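Local coordinates for protein thiol-activated cytolysin (Desulfobulbus propionicus, PDB 6NAL) that probably binds cholesterol-containing membranes and oligomerises on them into large beta-barrel pores, as other cholesterol-dependent cytolysins do, at residues 187-192 against 259-264; 279-284 against 305-310; 377-382 against 438-443. All blocks are in the same frame, centred on the assembly; numbering follows the deposited sequence.

Contact 1 (187-192 against 259-264); sequences SVYLIR and TTIKGT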
loop_
_atom_site.group_PDB
_atom_site.type_symbol
_atom_site.label_atom_id
_atom_site.label_comp_id
_atom_site.label_asym_id
_atom_site.label_seq_id
_atom_site.Cartn_x
_atom_site.Cartn_y
_atom_site.Cartn_z
ATOM N N SER A 187 -20.890 -6.544 -1.851
ATOM C CA SER A 187 -20.278 -6.165 -0.590
ATOM C C SER A 187 -21.290 -5.418 0.269
ATOM O O SER A 187 -22.337 -4.957 -0.223
ATOM C CB SER A 187 -19.051 -5.283 -0.834
ATOM O OG SER A 187 -19.436 -4.033 -1.396
ATOM N N VAL A 188 -20.982 -5.318 1.572
ATOM C CA VAL A 188 -21.932 -4.777 2.548
ATOM C C VAL A 188 -21.246 -3.780 3.471
ATOM O O VAL A 188 -20.220 -4.080 4.081
ATOM C CB VAL A 188 -22.596 -5.886 3.390
ATOM C CG1 VAL A 188 -23.580 -5.317 4.386
ATOM C CG2 VAL A 188 -23.271 -6.945 2.516
ATOM N N TYR A 189 -21.848 -2.627 3.634
ATOM C CA TYR A 189 -21.411 -1.666 4.621
ATOM C C TYR A 189 -22.529 -1.373 5.630
ATOM O O TYR A 189 -23.683 -1.158 5.259
ATOM C CB TYR A 189 -20.974 -0.404 3.882
ATOM C CG TYR A 189 -20.244 0.579 4.726
ATOM C CD1 TYR A 189 -18.903 0.463 4.948
ATOM C CD2 TYR A 189 -20.898 1.602 5.316
ATOM C CE1 TYR A 189 -18.216 1.357 5.742
ATOM C CE2 TYR A 189 -20.212 2.535 6.111
ATOM C CZ TYR A 189 -18.869 2.391 6.324
ATOM O OH TYR A 189 -18.187 3.283 7.117
ATOM N N LEU A 190 -22.169 -1.272 6.896
ATOM C CA LEU A 190 -23.180 -1.128 7.939
ATOM C C LEU A 190 -22.903 0.033 8.873
ATOM O O LEU A 190 -21.809 0.157 9.421
ATOM C CB LEU A 190 -23.295 -2.391 8.765
ATOM C CG LEU A 190 -24.628 -2.547 9.496
ATOM C CD1 LEU A 190 -25.688 -2.963 8.524
ATOM C CD2 LEU A 190 -24.438 -3.601 10.597
ATOM N N ILE A 191 -23.920 0.854 9.084
ATOM C CA ILE A 191 -23.877 1.955 10.031
ATOM C C ILE A 191 -24.901 1.692 11.123
ATOM O O ILE A 191 -26.028 1.267 10.845
ATOM C CB ILE A 191 -24.177 3.287 9.307
ATOM C CG1 ILE A 191 -23.095 3.585 8.265
ATOM C CG2 ILE A 191 -24.293 4.467 10.277
ATOM C CD1 ILE A 191 -23.436 4.750 7.385
ATOM N N ARG A 192 -24.530 2.017 12.354
ATOM C CA ARG A 192 -25.439 1.968 13.470
ATOM C C ARG A 192 -25.413 3.257 14.258
ATOM O O ARG A 192 -24.352 3.680 14.697
ATOM C CB ARG A 192 -25.084 0.841 14.411
ATOM C CG ARG A 192 -26.146 0.616 15.404
ATOM C CD ARG A 192 -25.727 -0.275 16.531
ATOM N NE ARG A 192 -24.488 0.165 17.141
ATOM C CZ ARG A 192 -23.884 -0.489 18.117
ATOM N NH1 ARG A 192 -24.455 -1.599 18.579
ATOM N NH2 ARG A 192 -22.732 -0.041 18.613
ATOM N N THR A 259 -15.654 4.074 0.298
ATOM C CA THR A 259 -15.314 5.463 0.021
ATOM C C THR A 259 -16.545 6.308 -0.302
ATOM O O THR A 259 -16.597 7.483 0.064
ATOM C CB THR A 259 -14.323 5.550 -1.139
ATOM O OG1 THR A 259 -13.170 4.775 -0.814
ATOM C CG2 THR A 259 -13.933 7.039 -1.405
ATOM N N THR A 260 -17.477 5.766 -1.086
ATOM C CA THR A 260 -18.670 6.515 -1.457
ATOM C C THR A 260 -19.509 6.834 -0.222
ATOM O O THR A 260 -19.907 7.986 -0.009
ATOM C CB THR A 260 -19.468 5.718 -2.507
ATOM O OG1 THR A 260 -18.583 5.287 -3.548
ATOM C CG2 THR A 260 -20.526 6.623 -3.158
ATOM N N ILE A 261 -19.772 5.819 0.606
ATOM C CA ILE A 261 -20.551 6.028 1.818
ATOM C C ILE A 261 -19.811 6.934 2.796
ATOM O O ILE A 261 -20.442 7.659 3.580
ATOM C CB ILE A 261 -20.881 4.688 2.514
ATOM C CG1 ILE A 261 -21.613 3.719 1.613
ATOM C CG2 ILE A 261 -21.722 4.929 3.813
ATOM C CD1 ILE A 261 -22.732 4.382 0.894
ATOM N N LYS A 262 -18.484 6.811 2.882
ATOM C CA LYS A 262 -17.773 7.603 3.887
ATOM C C LYS A 262 -17.799 9.080 3.540
ATOM O O LYS A 262 -17.589 9.918 4.417
ATOM C CB LYS A 262 -16.323 7.127 4.047
ATOM C CG LYS A 262 -16.133 6.025 5.090
ATOM C CD LYS A 262 -14.964 6.286 6.024
ATOM C CE LYS A 262 -14.890 5.258 7.155
ATOM N NZ LYS A 262 -14.414 3.893 6.709
ATOM N N GLY A 263 -18.114 9.411 2.303
ATOM C CA GLY A 263 -18.099 10.798 1.914
ATOM C C GLY A 263 -19.488 11.390 1.847
ATOM O O GLY A 263 -19.666 12.611 1.770
ATOM N N THR A 264 -20.492 10.527 1.861
ATOM C CA THR A 264 -21.866 10.990 1.815
ATOM C C THR A 264 -22.634 10.702 3.094
ATOM O O THR A 264 -23.754 11.212 3.235
ATOM C CB THR A 264 -22.633 10.379 0.624
ATOM O OG1 THR A 264 -22.767 8.969 0.795
ATOM C CG2 THR A 264 -21.919 10.638 -0.696
#
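Tyr189 and Ile261 bury the most surface here, with Lys262 third. The Ile261 methyl CG2 comes obliquely onto one flank of the phenol ring, 3.6 Å from Tyr189 CE2 and nearly as close to CD2, and the two side chains run past each other in opposite directions. With chi1 at -168°, Tyr189 CG lies beside its own carbonyl carbon, and the CD2-CE2 side of the ring meets Ile261. Ile191, on the same side of the strand, adds its CD1 to the same methyl at 4.0 Å. Lys262 crosses the tyrosine at about a right angle, and its CE lies 3.8 Å from Tyr189 OH. This is only a van der Waals approach: the hydroxyl hydrogen-bonds with Ser150 OG on the next strand, while Lys262 NZ forms a salt bridge with Glu258 one turn back along its own helix. Phe248 on strand 232-250 extends the apolar cluster, touching both Ile191 and Ile261. Over these segments the helix runs within 24° of the strand direction, the axes approaching to 10.2 Å. Helix 254-264, between strands 232-250 and 287-294, probably corresponds, as in relatives, to one of the two helical bundles that become transmembrane hairpins in cholesterol-dependent cytolysins.

Contact 2 (279-284 against 305-310); sequences ALKEKL and SLNSMD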
loop_
_atom_site.group_PDB
_atom_site.type_symbol
_atom_site.label_atom_id
_atom_site.label_comp_id
_atom_site.label_asym_id
_atom_site.label_seq_id
_atom_site.Cartn_x
_atom_site.Cartn_y
_atom_site.Cartn_z
ATOM N N ALA A 279 -20.326 11.387 -11.882
ATOM C CA ALA A 279 -20.121 9.938 -11.832
ATOM C C ALA A 279 -20.326 9.376 -10.428
ATOM O O ALA A 279 -20.560 8.168 -10.282
ATOM C CB ALA A 279 -18.726 9.551 -12.308
ATOM N N LEU A 280 -20.191 10.220 -9.394
ATOM C CA LEU A 280 -20.634 9.839 -8.064
ATOM C C LEU A 280 -22.051 9.279 -8.115
ATOM O O LEU A 280 -22.338 8.249 -7.502
ATOM C CB LEU A 280 -20.545 11.037 -7.117
ATOM C CG LEU A 280 -20.682 10.730 -5.625
ATOM C CD1 LEU A 280 -19.823 9.568 -5.155
ATOM C CD2 LEU A 280 -20.355 11.964 -4.779
ATOM N N LYS A 281 -22.934 9.899 -8.898
ATOM C CA LYS A 281 -24.322 9.460 -8.903
ATOM C C LYS A 281 -24.473 8.065 -9.502
ATOM O O LYS A 281 -25.208 7.238 -8.957
ATOM C CB LYS A 281 -25.187 10.476 -9.639
ATOM C CG LYS A 281 -25.682 11.639 -8.755
ATOM C CD LYS A 281 -24.629 12.787 -8.700
ATOM C CE LYS A 281 -25.139 14.045 -7.962
ATOM N NZ LYS A 281 -24.058 14.801 -7.244
ATOM N N GLU A 282 -23.778 7.753 -10.598
ATOM C CA GLU A 282 -23.914 6.394 -11.125
ATOM C C GLU A 282 -23.329 5.364 -10.162
ATOM O O GLU A 282 -23.764 4.206 -10.161
ATOM C CB GLU A 282 -23.269 6.265 -12.495
ATOM C CG GLU A 282 -23.394 4.878 -13.103
ATOM C CD GLU A 282 -22.109 4.080 -12.901
ATOM O OE1 GLU A 282 -21.149 4.671 -12.353
ATOM O OE2 GLU A 282 -22.042 2.880 -13.279
ATOM N N LYS A 283 -22.377 5.762 -9.310
ATOM C CA LYS A 283 -22.008 4.913 -8.181
ATOM C C LYS A 283 -23.185 4.767 -7.229
ATOM O O LYS A 283 -23.681 3.662 -7.004
ATOM C CB LYS A 283 -20.807 5.494 -7.436
ATOM C CG LYS A 283 -19.477 5.379 -8.140
ATOM C CD LYS A 283 -18.309 5.845 -7.255
ATOM C CE LYS A 283 -16.974 5.736 -8.016
ATOM N NZ LYS A 283 -16.819 6.748 -9.114
ATOM N N LEU A 284 -23.661 5.899 -6.686
ATOM C CA LEU A 284 -24.798 5.915 -5.764
ATOM C C LEU A 284 -25.979 5.100 -6.265
ATOM O O LEU A 284 -26.643 4.406 -5.484
ATOM C CB LEU A 284 -25.279 7.339 -5.547
ATOM C CG LEU A 284 -24.186 8.243 -5.030
ATOM C CD1 LEU A 284 -24.564 9.706 -5.203
ATOM C CD2 LEU A 284 -23.934 7.923 -3.594
ATOM N N SER A 305 -33.001 4.720 -2.382
ATOM C CA SER A 305 -31.861 5.099 -3.212
ATOM C C SER A 305 -31.295 6.473 -2.869
ATOM O O SER A 305 -32.011 7.412 -2.522
ATOM C CB SER A 305 -32.207 5.131 -4.682
ATOM O OG SER A 305 -31.262 5.918 -5.368
ATOM N N LEU A 306 -29.997 6.590 -2.999
ATOM C CA LEU A 306 -29.334 7.828 -2.658
ATOM C C LEU A 306 -29.277 8.827 -3.802
ATOM O O LEU A 306 -28.764 9.928 -3.600
ATOM C CB LEU A 306 -27.926 7.522 -2.197
ATOM C CG LEU A 306 -27.912 6.362 -1.210
ATOM C CD1 LEU A 306 -27.336 5.116 -1.870
ATOM C CD2 LEU A 306 -27.109 6.796 -0.011
ATOM N N ASN A 307 -29.738 8.483 -4.999
ATOM C CA ASN A 307 -29.880 9.530 -6.006
ATOM C C ASN A 307 -30.936 10.535 -5.570
ATOM O O ASN A 307 -30.687 11.747 -5.550
ATOM C CB ASN A 307 -30.237 8.929 -7.357
ATOM C CG ASN A 307 -29.051 8.255 -8.012
ATOM O OD1 ASN A 307 -29.201 7.233 -8.690
ATOM N ND2 ASN A 307 -27.854 8.816 -7.803
ATOM N N SER A 308 -32.105 10.033 -5.175
ATOM C CA SER A 308 -33.254 10.858 -4.817
ATOM C C SER A 308 -32.969 11.745 -3.615
ATOM O O SER A 308 -32.717 11.254 -2.511
ATOM C CB SER A 308 -34.437 9.935 -4.528
ATOM O OG SER A 308 -35.325 10.503 -3.580
HETATM N N MSE A 309 -33.050 13.049 -3.824
HETATM C CA MSE A 309 -33.036 13.984 -2.714
HETATM C C MSE A 309 -34.132 13.735 -1.656
HETATM O O MSE A 309 -34.003 14.148 -0.511
HETATM C CB MSE A 309 -33.208 15.427 -3.220
HETATM C CG MSE A 309 -32.217 15.894 -4.249
HETATM SE SE MSE A 309 -32.561 17.745 -4.797
HETATM C CE MSE A 309 -33.950 18.275 -3.490
ATOM N N ASP A 310 -35.244 13.120 -2.031
ATOM C CA ASP A 310 -36.331 12.953 -1.065
ATOM C C ASP A 310 -36.235 11.661 -0.285
ATOM O O ASP A 310 -36.876 11.555 0.762
ATOM C CB ASP A 310 -37.687 13.076 -1.783
ATOM C CG ASP A 310 -38.048 14.561 -2.054
ATOM O OD1 ASP A 310 -38.789 14.812 -3.041
ATOM O OD2 ASP A 310 -37.556 15.464 -1.286
#
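The flat amide of Asn307 meets Lys281 O almost within its own plane, the oxygen lying just 5° out of it. The resulting hydrogen bond, 3.3 Å from Asn307 ND2 to Lys281 O, is nearly straight at the hydrogen (173°), yet the donor stands above the carbonyl plane rather than on a lone pair. The same nitrogen rests against aliphatic carbon, with Lys281 CB at 3.6 Å and Leu284 CB at 3.7 Å from ND2, so it touches residues one turn apart. Leu284 CD2 and Leu306 CB make the apolar contact at 4.2 Å; separately, Leu306 CD1 sets a methyl 3.7 Å from the helix carbonyl Leu284 O. Ile272 touches both leucines, and Ile287 and Val289 of strand 287-294 also pack on Leu306. The ammonium group of Lys281 turns elsewhere, to the carbonyls of Asp273, Ala274 and Ser277. Asn307 N donates to Ser305 OG at 3.0 Å, closing an ST turn immediately before the asparagine side chain. Ser308 OG caps helix 309-320, accepting from Asp311 N and, weakly, from Asp310 N. This N-capped turn from strand 299-305 packs on short helix 279-284, which precedes strand 287-294 and probably belongs to the helical region that refolds in relatives.

Contact 3 (377-382 against 438-443); sequences VARFTV and EWWRTS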
loop_
_atom_site.group_PDB
_atom_site.type_symbol
_atom_site.label_atom_id
_atom_site.label_comp_id
_atom_site.label_asym_id
_atom_site.label_seq_id
_atom_site.Cartn_x
_atom_site.Cartn_y
_atom_site.Cartn_z
ATOM N N VAL A 377 15.555 19.833 -37.069
ATOM C CA VAL A 377 15.173 18.424 -37.024
ATOM C C VAL A 377 15.257 17.984 -35.577
ATOM O O VAL A 377 16.228 18.299 -34.875
ATOM C CB VAL A 377 16.092 17.565 -37.913
ATOM C CG1 VAL A 377 15.823 16.072 -37.673
ATOM C CG2 VAL A 377 15.893 17.905 -39.409
ATOM N N ALA A 378 14.251 17.287 -35.118
ATOM C CA ALA A 378 14.204 16.920 -33.717
ATOM C C ALA A 378 13.909 15.435 -33.593
ATOM O O ALA A 378 13.290 14.831 -34.462
ATOM C CB ALA A 378 13.143 17.720 -32.986
ATOM N N ARG A 379 14.366 14.841 -32.519
ATOM C CA ARG A 379 13.914 13.502 -32.210
ATOM C C ARG A 379 13.471 13.447 -30.768
ATOM O O ARG A 379 13.987 14.173 -29.904
ATOM C CB ARG A 379 14.982 12.466 -32.478
ATOM C CG ARG A 379 16.228 12.734 -31.767
ATOM C CD ARG A 379 17.326 11.867 -32.317
ATOM N NE ARG A 379 18.447 11.954 -31.395
ATOM C CZ ARG A 379 19.687 11.649 -31.730
ATOM N NH1 ARG A 379 19.937 11.196 -32.957
ATOM N NH2 ARG A 379 20.661 11.786 -30.841
ATOM N N PHE A 380 12.475 12.588 -30.566
ATOM C CA PHE A 380 11.802 12.309 -29.306
ATOM C C PHE A 380 12.125 10.876 -28.865
ATOM O O PHE A 380 12.091 9.947 -29.676
ATOM C CB PHE A 380 10.270 12.430 -29.452
ATOM C CG PHE A 380 9.752 13.818 -29.698
ATOM C CD1 PHE A 380 9.640 14.290 -30.972
ATOM C CD2 PHE A 380 9.314 14.611 -28.660
ATOM C CE1 PHE A 380 9.172 15.556 -31.237
ATOM C CE2 PHE A 380 8.826 15.892 -28.923
ATOM C CZ PHE A 380 8.754 16.349 -30.227
ATOM N N THR A 381 12.393 10.683 -27.574
ATOM C CA THR A 381 12.513 9.352 -26.972
ATOM C C THR A 381 11.579 9.256 -25.773
ATOM O O THR A 381 11.653 10.083 -24.854
ATOM C CB THR A 381 13.949 9.083 -26.547
ATOM O OG1 THR A 381 14.799 9.375 -27.652
ATOM C CG2 THR A 381 14.167 7.624 -26.158
ATOM N N VAL A 382 10.679 8.281 -25.796
ATOM C CA VAL A 382 9.723 8.077 -24.719
ATOM C C VAL A 382 9.761 6.615 -24.294
ATOM O O VAL A 382 9.678 5.721 -25.135
ATOM C CB VAL A 382 8.306 8.485 -25.125
ATOM C CG1 VAL A 382 7.383 8.247 -23.931
ATOM C CG2 VAL A 382 8.283 9.919 -25.552
ATOM N N GLU A 438 28.461 20.362 -31.657
ATOM C CA GLU A 438 27.316 20.210 -30.757
ATOM C C GLU A 438 26.099 19.852 -31.596
ATOM O O GLU A 438 25.118 20.600 -31.624
ATOM C CB GLU A 438 27.065 21.473 -29.913
ATOM C CG GLU A 438 26.875 22.776 -30.663
ATOM C CD GLU A 438 26.848 24.017 -29.734
ATOM O OE1 GLU A 438 25.949 24.066 -28.855
ATOM O OE2 GLU A 438 27.713 24.930 -29.895
ATOM N N TRP A 439 26.173 18.706 -32.279
ATOM C CA TRP A 439 25.209 18.358 -33.313
ATOM C C TRP A 439 23.806 18.173 -32.755
ATOM O O TRP A 439 22.824 18.604 -33.367
ATOM C CB TRP A 439 25.680 17.069 -33.978
ATOM C CG TRP A 439 24.920 16.690 -35.152
ATOM C CD1 TRP A 439 24.030 15.655 -35.275
ATOM C CD2 TRP A 439 24.967 17.337 -36.415
ATOM N NE1 TRP A 439 23.510 15.646 -36.551
ATOM C CE2 TRP A 439 24.102 16.644 -37.278
ATOM C CE3 TRP A 439 25.663 18.441 -36.903
ATOM C CZ2 TRP A 439 23.918 17.018 -38.586
ATOM C CZ3 TRP A 439 25.486 18.796 -38.182
ATOM C CH2 TRP A 439 24.611 18.096 -39.019
ATOM N N TRP A 440 23.676 17.442 -31.655
ATOM C CA TRP A 440 22.373 17.215 -31.039
ATOM C C TRP A 440 22.423 17.935 -29.722
ATOM O O TRP A 440 23.376 17.752 -28.968
ATOM C CB TRP A 440 22.035 15.732 -30.806
ATOM C CG TRP A 440 21.669 14.980 -32.100
ATOM C CD1 TRP A 440 22.455 14.086 -32.758
ATOM C CD2 TRP A 440 20.451 15.083 -32.882
ATOM N NE1 TRP A 440 21.814 13.621 -33.890
ATOM C CE2 TRP A 440 20.596 14.220 -33.998
ATOM C CE3 TRP A 440 19.282 15.836 -32.769
ATOM C CZ2 TRP A 440 19.609 14.054 -34.962
ATOM C CZ3 TRP A 440 18.276 15.665 -33.744
ATOM C CH2 TRP A 440 18.459 14.780 -34.826
ATOM N N ARG A 441 21.435 18.778 -29.473
ATOM C CA ARG A 441 21.313 19.491 -28.220
ATOM C C ARG A 441 20.084 18.937 -27.531
ATOM O O ARG A 441 19.053 18.722 -28.168
ATOM C CB ARG A 441 21.190 20.995 -28.450
ATOM C CG ARG A 441 21.642 21.818 -27.259
ATOM C CD ARG A 441 23.160 22.147 -27.256
ATOM N NE ARG A 441 23.545 23.211 -28.193
ATOM C CZ ARG A 441 23.211 24.498 -28.064
ATOM N NH1 ARG A 441 22.486 24.899 -27.034
ATOM N NH2 ARG A 441 23.593 25.398 -28.961
ATOM N N THR A 442 20.188 18.681 -26.244
ATOM C CA THR A 442 19.061 18.148 -25.503
ATOM C C THR A 442 18.276 19.306 -24.924
ATOM O O THR A 442 18.801 20.040 -24.094
ATOM C CB THR A 442 19.520 17.212 -24.387
ATOM O OG1 THR A 442 20.169 16.073 -24.969
ATOM C CG2 THR A 442 18.311 16.761 -23.559
ATOM N N SER A 443 17.024 19.460 -25.334
ATOM C CA SER A 443 16.212 20.540 -24.778
ATOM C C SER A 443 15.401 20.109 -23.570
ATOM O O SER A 443 14.801 20.959 -22.903
ATOM C CB SER A 443 15.274 21.096 -25.848
ATOM O OG SER A 443 14.484 20.065 -26.420
#
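Arg379 NE forms a salt bridge with Glu430 OE1, while a face of the guanidinium rests on the indole of Trp440. The planes are inclined by 22°, and Arg379 CZ sits 3.5 Å from the centroid of the Trp440 five-membered ring, nearly on the ring normal, a clear cation-pi stack. Arg379 NH1 comes within 3.2 Å of Trp440 NE1, but both are donors and no hydrogen bond joins them. Further back along the arginine, CD lies 4.0 Å from the centroid of the six-membered ring in a CH-pi contact, so charged and aliphatic portions together lie over one face of the indole. The chain is extended from CG to NE and crosses the tryptophan at about a right angle, after chi1 of 56° has set CG between the backbone N and the carbonyl carbon. Ala144 of the second subunit also packs on Arg379. Val377 meets the far end of the ring, its CG1 4.1 Å from Trp440 CH2, while Ala378 CA lies near the ring plane at the edge. Trp440 belongs to the tryptophan-rich undecapeptide of the family. In the four-stranded sheet its strand 440-449 is separated from strand 378-389 by strand 422-432, so the stack spans that middle strand, where Cys432 touches Trp440.

The three contacts follow one another along the chain without overlap. Contacts 1 and 2 are close neighbours, their centres 13 Å apart, and they touch directly: Thr260 of helix 254-264 packs against Leu280, Lys283 and Leu284 of helix 279-284. Both involve the large antiparallel sheet: contact 1 through strand 187-202, contact 2 at the end of strand 299-305. The short helices 254-264 and 279-284, both between strands 232-250 and 287-294, probably correspond to a helical region that in relatives unfolds into a transmembrane hairpin. Contact 3 stands apart, its centre about 52 Å from that of contact 1, in the C-terminal beta sandwich domain that, in relatives, first recognises the membrane.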